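Local structure of protein Rv1364c/MT1410 (Mycobacterium tuberculosis, 3KE6) at residues L146-A151 with I179-L184; G125-T130 with L252-R257; L43-D48 with N246-L251. The protein probably regulates sigma-factor activity, combining a PP2C-type (RsbU) phosphatase domain with an RsbW-like anti-sigma-factor serine kinase domain. All blocks are in the same frame, centred on the assembly; numbering follows the deposited sequence.

Contact 1 of 3, residues L146-A151 with I179-L184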
loop_
_atom_site.group_PDB
_atom_site.type_symbol
_atom_site.label_atom_id
_atom_site.label_comp_id
_atom_site.label_asym_id
_atom_site.label_seq_id
_atom_site.Cartn_x
_atom_site.Cartn_y
_atom_site.Cartn_z
ATOM N N LEU A 146 11.069 13.779 -2.529
ATOM C CA LEU A 146 10.898 13.129 -3.837
ATOM C C LEU A 146 12.252 12.604 -4.291
ATOM O O LEU A 146 13.194 13.357 -4.411
ATOM C CB LEU A 146 10.349 14.123 -4.870
ATOM C CG LEU A 146 10.427 13.780 -6.367
ATOM C CD1 LEU A 146 9.192 13.055 -6.827
ATOM C CD2 LEU A 146 10.600 15.030 -7.193
ATOM N N VAL A 147 12.338 11.302 -4.511
ATOM C CA VAL A 147 13.507 10.691 -5.127
ATOM C C VAL A 147 13.112 10.327 -6.545
ATOM O O VAL A 147 12.185 9.512 -6.752
ATOM C CB VAL A 147 13.943 9.418 -4.388
ATOM C CG1 VAL A 147 15.175 8.832 -5.047
ATOM C CG2 VAL A 147 14.184 9.716 -2.910
ATOM N N THR A 148 13.774 10.941 -7.519
ATOM C CA THR A 148 13.425 10.706 -8.910
ATOM C C THR A 148 14.084 9.438 -9.420
ATOM O O THR A 148 14.901 8.822 -8.721
ATOM C CB THR A 148 13.864 11.841 -9.818
ATOM O OG1 THR A 148 15.297 11.921 -9.805
ATOM C CG2 THR A 148 13.229 13.163 -9.394
ATOM N N ALA A 149 13.708 9.058 -10.646
ATOM C CA ALA A 149 14.271 7.894 -11.345
ATOM C C ALA A 149 15.791 7.979 -11.464
ATOM O O ALA A 149 16.488 7.010 -11.208
ATOM C CB ALA A 149 13.643 7.751 -12.727
ATOM N N ASP A 150 16.318 9.140 -11.817
ATOM C CA ASP A 150 17.779 9.285 -11.892
ATOM C C ASP A 150 18.363 9.752 -10.556
ATOM O O ASP A 150 19.284 10.564 -10.524
ATOM C CB ASP A 150 18.180 10.211 -13.042
ATOM C CG ASP A 150 17.494 9.837 -14.356
ATOM O OD1 ASP A 150 17.267 8.626 -14.608
ATOM O OD2 ASP A 150 17.178 10.759 -15.138
ATOM N N ALA A 151 17.791 9.237 -9.463
ATOM C CA ALA A 151 18.387 9.292 -8.132
ATOM C C ALA A 151 18.753 10.715 -7.700
ATOM O O ALA A 151 19.842 10.979 -7.179
ATOM C CB ALA A 151 19.605 8.363 -8.063
ATOM N N ILE A 179 7.500 7.397 -14.410
ATOM C CA ILE A 179 7.742 6.010 -14.023
ATOM C C ILE A 179 9.131 5.927 -13.365
ATOM O O ILE A 179 10.124 6.412 -13.931
ATOM C CB ILE A 179 7.663 5.025 -15.206
ATOM C CG1 ILE A 179 6.373 5.203 -16.021
ATOM C CG2 ILE A 179 7.751 3.599 -14.696
ATOM C CD1 ILE A 179 5.137 4.940 -15.259
ATOM N N GLY A 180 9.194 5.343 -12.165
ATOM C CA GLY A 180 10.456 5.197 -11.423
ATOM C C GLY A 180 10.671 6.281 -10.380
ATOM O O GLY A 180 11.576 6.193 -9.555
ATOM N N ASP A 181 9.847 7.321 -10.422
ATOM C CA ASP A 181 9.921 8.377 -9.432
ATOM C C ASP A 181 9.277 7.864 -8.140
ATOM O O ASP A 181 8.212 7.290 -8.179
ATOM C CB ASP A 181 9.183 9.645 -9.919
ATOM C CG ASP A 181 10.034 10.544 -10.815
ATOM O OD1 ASP A 181 11.222 10.241 -11.071
ATOM O OD2 ASP A 181 9.500 11.591 -11.253
ATOM N N ALA A 182 9.931 8.101 -7.005
ATOM C CA ALA A 182 9.388 7.761 -5.694
ATOM C C ALA A 182 9.158 9.008 -4.814
ATOM O O ALA A 182 9.787 10.056 -5.009
ATOM C CB ALA A 182 10.313 6.784 -5.002
ATOM N N ILE A 183 8.256 8.874 -3.847
ATOM C CA ILE A 183 7.967 9.935 -2.898
ATOM C C ILE A 183 7.858 9.381 -1.473
ATOM O O ILE A 183 7.283 8.327 -1.260
ATOM C CB ILE A 183 6.666 10.652 -3.273
ATOM C CG1 ILE A 183 6.453 11.871 -2.376
ATOM C CG2 ILE A 183 5.486 9.728 -3.141
ATOM C CD1 ILE A 183 5.222 12.668 -2.747
ATOM N N LEU A 184 8.416 10.106 -0.506
ATOM C CA LEU A 184 8.549 9.616 0.869
ATOM C C LEU A 184 7.834 10.505 1.898
ATOM O O LEU A 184 8.290 11.581 2.242
ATOM C CB LEU A 184 10.033 9.474 1.231
ATOM C CG LEU A 184 10.827 8.310 0.605
ATOM C CD1 LEU A 184 10.893 8.362 -0.929
ATOM C CD2 LEU A 184 12.240 8.256 1.159
#
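A chi1 of -84° places Asp181 CG beside its own backbone N, and with chi2 near 0° (-1°) OD1 is eclipsed with CA and reaches across to Ala149, whose N lies 2.8 Å from Asp181 OD1, nearly in line with the C-O bond. This bond extends an antiparallel beta pairing near the edge of one sheet of the PP2C-type sandwich. Val147 and Ala182 form its hydrogen-bonded pair, with Ala182 N 2.7 Å from Val147 O and Val147 N 2.9 Å from Ala182 O; Leu146 and Ile183 are the non-hydrogen-bonded pair.

Beyond the strands, the chain from Thr148 to Ala151 makes a type I turn, closed by Ala151 N on Thr148 O at 3.0 Å. Aspartate suits position 181 because its short carboxylate can take up an amide N-H at the start of this turn while OD2 receives Asn178 N. Thr148 lies alongside it, CB 3.3 Å from Asp181 OD1. Gly180 has a positive phi of 97°, easy for a residue without CB, and its bare backbone lets Ala149 come close.

Leu146 packs on Leu177, and Ile183 on Met254 of the adjacent strand 249-256; both are apolar residues on one buried face. Val147 and Ala182 face helices 198-212 and 227-241. On that side Val147 CG2 meets Leu184 CD1 at 4.1 Å.

Contact 2 of 3, residues G125-T130 with L252-R257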
loop_
_atom_site.group_PDB
_atom_site.type_symbol
_atom_site.label_atom_id
_atom_site.label_comp_id
_atom_site.label_asym_id
_atom_site.label_seq_id
_atom_site.Cartn_x
_atom_site.Cartn_y
_atom_site.Cartn_z
ATOM N N GLY A 125 -1.634 12.707 0.367
ATOM C CA GLY A 125 -1.437 12.807 -1.076
ATOM C C GLY A 125 -2.257 11.814 -1.888
ATOM O O GLY A 125 -2.586 10.714 -1.424
ATOM N N SER A 126 -2.588 12.209 -3.116
ATOM C CA SER A 126 -3.383 11.384 -4.004
ATOM C C SER A 126 -2.698 11.254 -5.356
ATOM O O SER A 126 -2.464 12.245 -6.033
ATOM C CB SER A 126 -4.772 11.977 -4.181
ATOM O OG SER A 126 -5.674 10.986 -4.644
ATOM N N LEU A 127 -2.394 10.017 -5.741
ATOM C CA LEU A 127 -1.760 9.731 -7.011
ATOM C C LEU A 127 -2.811 9.373 -8.037
ATOM O O LEU A 127 -3.592 8.466 -7.805
ATOM C CB LEU A 127 -0.818 8.539 -6.847
ATOM C CG LEU A 127 -0.082 8.031 -8.099
ATOM C CD1 LEU A 127 0.841 9.126 -8.738
ATOM C CD2 LEU A 127 0.699 6.778 -7.758
ATOM N N ASP A 128 -2.822 10.072 -9.170
ATOM C CA ASP A 128 -3.609 9.643 -10.329
ATOM C C ASP A 128 -2.791 8.638 -11.161
ATOM O O ASP A 128 -1.754 8.991 -11.723
ATOM C CB ASP A 128 -4.007 10.842 -11.198
ATOM C CG ASP A 128 -4.829 10.434 -12.418
ATOM O OD1 ASP A 128 -6.062 10.302 -12.292
ATOM O OD2 ASP A 128 -4.248 10.252 -13.510
ATOM N N PHE A 129 -3.273 7.399 -11.244
ATOM C CA PHE A 129 -2.561 6.343 -11.971
ATOM C C PHE A 129 -2.341 6.649 -13.450
ATOM O O PHE A 129 -1.305 6.292 -13.986
ATOM C CB PHE A 129 -3.267 4.975 -11.852
ATOM C CG PHE A 129 -3.356 4.447 -10.455
ATOM C CD1 PHE A 129 -4.535 3.891 -9.989
ATOM C CD2 PHE A 129 -2.267 4.504 -9.591
ATOM C CE1 PHE A 129 -4.617 3.394 -8.685
ATOM C CE2 PHE A 129 -2.359 4.024 -8.292
ATOM C CZ PHE A 129 -3.528 3.463 -7.851
ATOM N N THR A 130 -3.304 7.292 -14.110
ATOM C CA THR A 130 -3.125 7.680 -15.521
ATOM C C THR A 130 -2.043 8.739 -15.759
ATOM O O THR A 130 -1.192 8.555 -16.624
ATOM C CB THR A 130 -4.419 8.189 -16.174
ATOM O OG1 THR A 130 -5.490 7.272 -15.921
ATOM C CG2 THR A 130 -4.221 8.320 -17.687
ATOM N N LEU A 252 6.669 6.252 4.958
ATOM C CA LEU A 252 5.732 5.625 4.044
ATOM C C LEU A 252 6.151 6.034 2.664
ATOM O O LEU A 252 6.089 7.213 2.332
ATOM C CB LEU A 252 4.309 6.092 4.327
ATOM C CG LEU A 252 3.280 5.653 3.295
ATOM C CD1 LEU A 252 3.034 4.119 3.383
ATOM C CD2 LEU A 252 2.016 6.442 3.513
ATOM N N ALA A 253 6.607 5.067 1.872
ATOM C CA ALA A 253 7.244 5.362 0.592
ATOM C C ALA A 253 6.463 4.699 -0.506
ATOM O O ALA A 253 5.941 3.594 -0.330
ATOM C CB ALA A 253 8.656 4.861 0.585
ATOM N N MET A 254 6.368 5.388 -1.634
ATOM C CA MET A 254 5.793 4.809 -2.819
ATOM C C MET A 254 6.530 5.236 -4.070
ATOM O O MET A 254 6.886 6.391 -4.213
ATOM C CB MET A 254 4.302 5.128 -2.888
ATOM C CG MET A 254 3.926 6.376 -3.584
ATOM S SD MET A 254 3.688 6.078 -5.346
ATOM C CE MET A 254 2.916 7.652 -5.726
ATOM N N GLN A 255 6.786 4.283 -4.960
ATOM C CA GLN A 255 7.404 4.583 -6.236
ATOM C C GLN A 255 6.389 4.277 -7.302
ATOM O O GLN A 255 5.716 3.247 -7.257
ATOM C CB GLN A 255 8.653 3.740 -6.452
ATOM C CG GLN A 255 9.178 3.792 -7.872
ATOM C CD GLN A 255 10.461 3.000 -8.076
ATOM O OE1 GLN A 255 11.478 3.550 -8.483
ATOM N NE2 GLN A 255 10.409 1.701 -7.817
ATOM N N ARG A 256 6.287 5.171 -8.272
ATOM C CA ARG A 256 5.440 4.926 -9.422
ATOM C C ARG A 256 6.131 3.907 -10.318
ATOM O O ARG A 256 7.354 3.949 -10.483
ATOM C CB ARG A 256 5.168 6.229 -10.176
ATOM C CG ARG A 256 3.952 6.162 -11.072
ATOM C CD ARG A 256 3.651 7.474 -11.777
ATOM N NE ARG A 256 2.507 7.310 -12.676
ATOM C CZ ARG A 256 2.427 7.713 -13.949
ATOM N NH1 ARG A 256 1.303 7.475 -14.618
ATOM N NH2 ARG A 256 3.422 8.373 -14.554
ATOM N N ARG A 257 5.344 3.001 -10.889
ATOM C CA ARG A 257 5.845 1.978 -11.818
ATOM C C ARG A 257 4.910 1.823 -12.997
ATOM O O ARG A 257 3.724 2.172 -12.913
ATOM C CB ARG A 257 5.921 0.633 -11.110
ATOM C CG ARG A 257 4.604 0.286 -10.416
ATOM C CD ARG A 257 4.629 -1.070 -9.830
ATOM N NE ARG A 257 4.767 -2.102 -10.848
ATOM C CZ ARG A 257 5.224 -3.327 -10.610
ATOM N NH1 ARG A 257 5.590 -3.689 -9.385
ATOM N NH2 ARG A 257 5.316 -4.190 -11.608
#
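Arg256 reaches across to the loop just past the end of the other strand and gives a hydrogen bond from NH1 to Phe129 O, 2.9 Å long and fairly straight at the hydrogen (156°). Phe129 O sits at the edge of the guanidinium, almost exactly in its plane, whereas NH1 approaches the carbonyl from well above the plane of that group. Thr130 O is a second carbonyl oxygen at the same edge, 3.4 Å from Arg256 NH1. Arginine is suited to this place because its chain, fully extended from CG to NE, is long enough to bridge the gap, and its planar head can address several backbone oxygens: NH2 also makes a weak bond to Leu177 O.

The nearby carboxylate of Asp128 is not a direct partner, with OD2 6.3 Å from Arg256 NH1, although opposite charges at that range may still attract weakly. Asp128 OD2 instead receives Ser131 N, which probably helps to hold the chain after the strand, where Phe129 O lies.

Deeper in, Leu127 and Met254 supply the apolar part of the contact. Met254 bends at chi2 (89°), which turns its thioether toward Leu127; the exact fit of its terminal methyl against Leu127 CD2 is doubtful, the two being modelled too close. Both residues are apolar and buried, as suits the interior between the two sheets; Met254 also touches Leu67 of the facing sheet.

The strand segments 125-128 and 252-256 run nearly parallel, at 19°, with axes 10.4 Å apart, the spacing of facing sheets in the PP2C-type beta sandwich. Strand 121-128 pairs with strand 64-71 in one sheet, strand 249-256 with strand 36-43 in the other, and helix 227-241 covers Ala253 and Gln255 on the outer face.

Contact 3 of 3, residues L43-D48 with N246-L251; sequences LVAAED and NDDVTL. With MN (manganese (II) ion), chain F.
The carboxylate of Asp248 takes the amide of Ala45 from above its plane, with Ala45 N 3.2 Å from Asp248 OD1, while its other oxygen, OD2, receives Gly53 N. The carboxylate of the preceding residue, Asp247, serves a metal: OD2 binds manganese at 1.9 Å, and OD1 turns back to accept a weak bond from Asp248 N at 2.7 Å, which helps to hold the group's rotation. Asp248 thus serves backbone amides, while Asp247 combines a metal bond with that weak one, in the acidic metal centre characteristic of PP2C-type phosphatases.

CG of Asp247 stands anti to the backbone N (chi1 -167°), which sets OD2 on the ion. Three waters, together with Asp71 and Asp188, complete six ligands; a second manganese lies about 4 Å from the Asp247 side chain.

On the strand that follows, Val249 forms an antiparallel hydrogen-bonded pair with Leu43: Leu43 N meets Val249 O at 2.7 Å, and Val249 N meets Leu43 O at 3.0 Å. Their side chains lie side by side, Leu43 CD1 4.0 Å from Val249 CB, and both pack on Leu236 of helix 227-241, as apolar residues on a covered sheet face should. Ala45, with its small methyl, fits over the carbonyl of Asp247. Leu43 O has a second donor, a water 2.8 Å away that also donates to Thr250 OG1.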
loop_
_atom_site.group_PDB
_atom_site.type_symbol
_atom_site.label_atom_id
_atom_site.label_comp_id
_atom_site.label_asym_id
_atom_site.label_seq_id
_atom_site.Cartn_x
_atom_site.Cartn_y
_atom_site.Cartn_z
ATOM N N LEU A 43 8.582 3.038 13.911
ATOM C CA LEU A 43 9.059 2.786 15.256
ATOM C C LEU A 43 8.179 3.575 16.217
ATOM O O LEU A 43 7.636 4.633 15.865
ATOM C CB LEU A 43 10.496 3.246 15.400
ATOM C CG LEU A 43 11.511 2.610 14.453
ATOM C CD1 LEU A 43 11.417 3.217 13.065
ATOM C CD2 LEU A 43 12.916 2.758 15.012
ATOM N N VAL A 44 8.048 3.056 17.431
ATOM C CA VAL A 44 7.207 3.670 18.448
ATOM C C VAL A 44 8.067 3.994 19.670
ATOM O O VAL A 44 8.652 3.091 20.260
ATOM C CB VAL A 44 6.036 2.723 18.807
ATOM C CG1 VAL A 44 5.511 2.998 20.191
ATOM C CG2 VAL A 44 4.912 2.855 17.780
ATOM N N ALA A 45 8.143 5.284 20.025
ATOM C CA ALA A 45 8.978 5.792 21.142
ATOM C C ALA A 45 8.844 5.031 22.466
ATOM O O ALA A 45 9.835 4.824 23.158
ATOM C CB ALA A 45 8.697 7.281 21.376
ATOM N N ALA A 46 7.627 4.613 22.810
ATOM C CA ALA A 46 7.377 3.877 24.048
ATOM C C ALA A 46 7.889 2.444 23.953
ATOM O O ALA A 46 8.351 1.996 22.902
ATOM C CB ALA A 46 5.899 3.880 24.374
ATOM N N GLU A 47 7.810 1.727 25.066
ATOM C CA GLU A 47 8.208 0.329 25.104
ATOM C C GLU A 47 6.957 -0.520 25.302
ATOM O O GLU A 47 6.015 -0.091 25.971
ATOM C CB GLU A 47 9.220 0.097 26.235
ATOM C CG GLU A 47 10.173 -1.072 25.989
ATOM C CD GLU A 47 11.449 -0.993 26.817
ATOM O OE1 GLU A 47 11.429 -0.395 27.918
ATOM O OE2 GLU A 47 12.479 -1.540 26.363
ATOM N N ASP A 48 6.942 -1.709 24.696
ATOM C CA ASP A 48 5.842 -2.671 24.859
ATOM C C ASP A 48 4.468 -2.077 24.506
ATOM O O ASP A 48 3.479 -2.324 25.198
ATOM C CB ASP A 48 5.829 -3.242 26.298
ATOM C CG ASP A 48 7.000 -4.180 26.578
ATOM O OD1 ASP A 48 7.847 -4.386 25.682
ATOM O OD2 ASP A 48 7.071 -4.727 27.699
ATOM N N ASN A 246 14.057 9.367 19.400
ATOM C CA ASN A 246 13.380 9.857 20.613
ATOM C C ASN A 246 11.887 10.219 20.494
ATOM O O ASN A 246 11.287 10.633 21.485
ATOM C CB ASN A 246 14.161 11.040 21.212
ATOM C CG ASN A 246 14.048 12.314 20.382
ATOM O OD1 ASN A 246 13.145 12.462 19.547
ATOM N ND2 ASN A 246 14.964 13.255 20.627
ATOM N N ASP A 247 11.307 10.085 19.301
ATOM C CA ASP A 247 9.877 10.334 19.069
ATOM C C ASP A 247 9.347 9.076 18.367
ATOM O O ASP A 247 10.065 8.078 18.228
ATOM C CB ASP A 247 9.684 11.618 18.211
ATOM C CG ASP A 247 8.223 12.137 18.194
ATOM O OD1 ASP A 247 7.374 11.531 18.883
ATOM O OD2 ASP A 247 7.891 13.132 17.471
ATOM N N ASP A 248 8.091 9.099 17.947
ATOM C CA ASP A 248 7.601 8.108 17.011
ATOM C C ASP A 248 8.248 8.383 15.660
ATOM O O ASP A 248 8.559 9.537 15.354
ATOM C CB ASP A 248 6.083 8.198 16.895
ATOM C CG ASP A 248 5.379 7.852 18.184
ATOM O OD1 ASP A 248 5.651 6.765 18.728
ATOM O OD2 ASP A 248 4.553 8.663 18.652
ATOM N N VAL A 249 8.469 7.331 14.871
ATOM C CA VAL A 249 9.017 7.470 13.518
ATOM C C VAL A 249 8.209 6.621 12.534
ATOM O O VAL A 249 7.934 5.435 12.773
ATOM C CB VAL A 249 10.523 7.082 13.416
ATOM C CG1 VAL A 249 11.082 7.435 12.024
ATOM C CG2 VAL A 249 11.329 7.788 14.483
ATOM N N THR A 250 7.816 7.254 11.435
ATOM C CA THR A 250 6.969 6.629 10.457
ATOM C C THR A 250 7.459 7.079 9.122
ATOM O O THR A 250 7.645 8.275 8.905
ATOM C CB THR A 250 5.490 7.053 10.630
ATOM O OG1 THR A 250 5.119 6.956 12.013
ATOM C CG2 THR A 250 4.574 6.166 9.789
ATOM N N LEU A 251 7.709 6.114 8.246
ATOM C CA LEU A 251 8.134 6.395 6.883
ATOM C C LEU A 251 7.261 5.572 5.928
ATOM O O LEU A 251 7.080 4.368 6.103
ATOM C CB LEU A 251 9.616 6.083 6.720
ATOM C CG LEU A 251 10.198 6.154 5.314
ATOM C CD1 LEU A 251 10.018 7.526 4.697
ATOM C CD2 LEU A 251 11.655 5.776 5.385
HETATM MN MN MN F . 6.448 13.880 16.417
HETATM O O HOH W 1 5.068 5.121 14.736
HETATM O O HOH W 2 5.676 13.163 18.365
HETATM O O HOH W 3 6.620 11.782 15.727
HETATM O O HOH W 4 6.787 15.867 17.313
#

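Overall arrangement
From the N terminus, strand 36-43 leads into residues 43-48, which open contact 3; that loop closes only when the chain returns at 246-251. Residues 125-130 begin contact 2 within this span, and it closes at 252-257, just after contact 3, so the two loops cross. Contact 1 is a short excursion, 146-151 to 179-184, contained in both. Strand 249-256 is common to contacts 2 and 3 and neighbours strand 182-186 of contact 1. Contact 3 pairs strand 249-256 with the end of strand 36-43 in the same sheet, beside the metal centre, contact 1 adds strand 145-147, and contact 2 spans the sandwich to the opposing sheet.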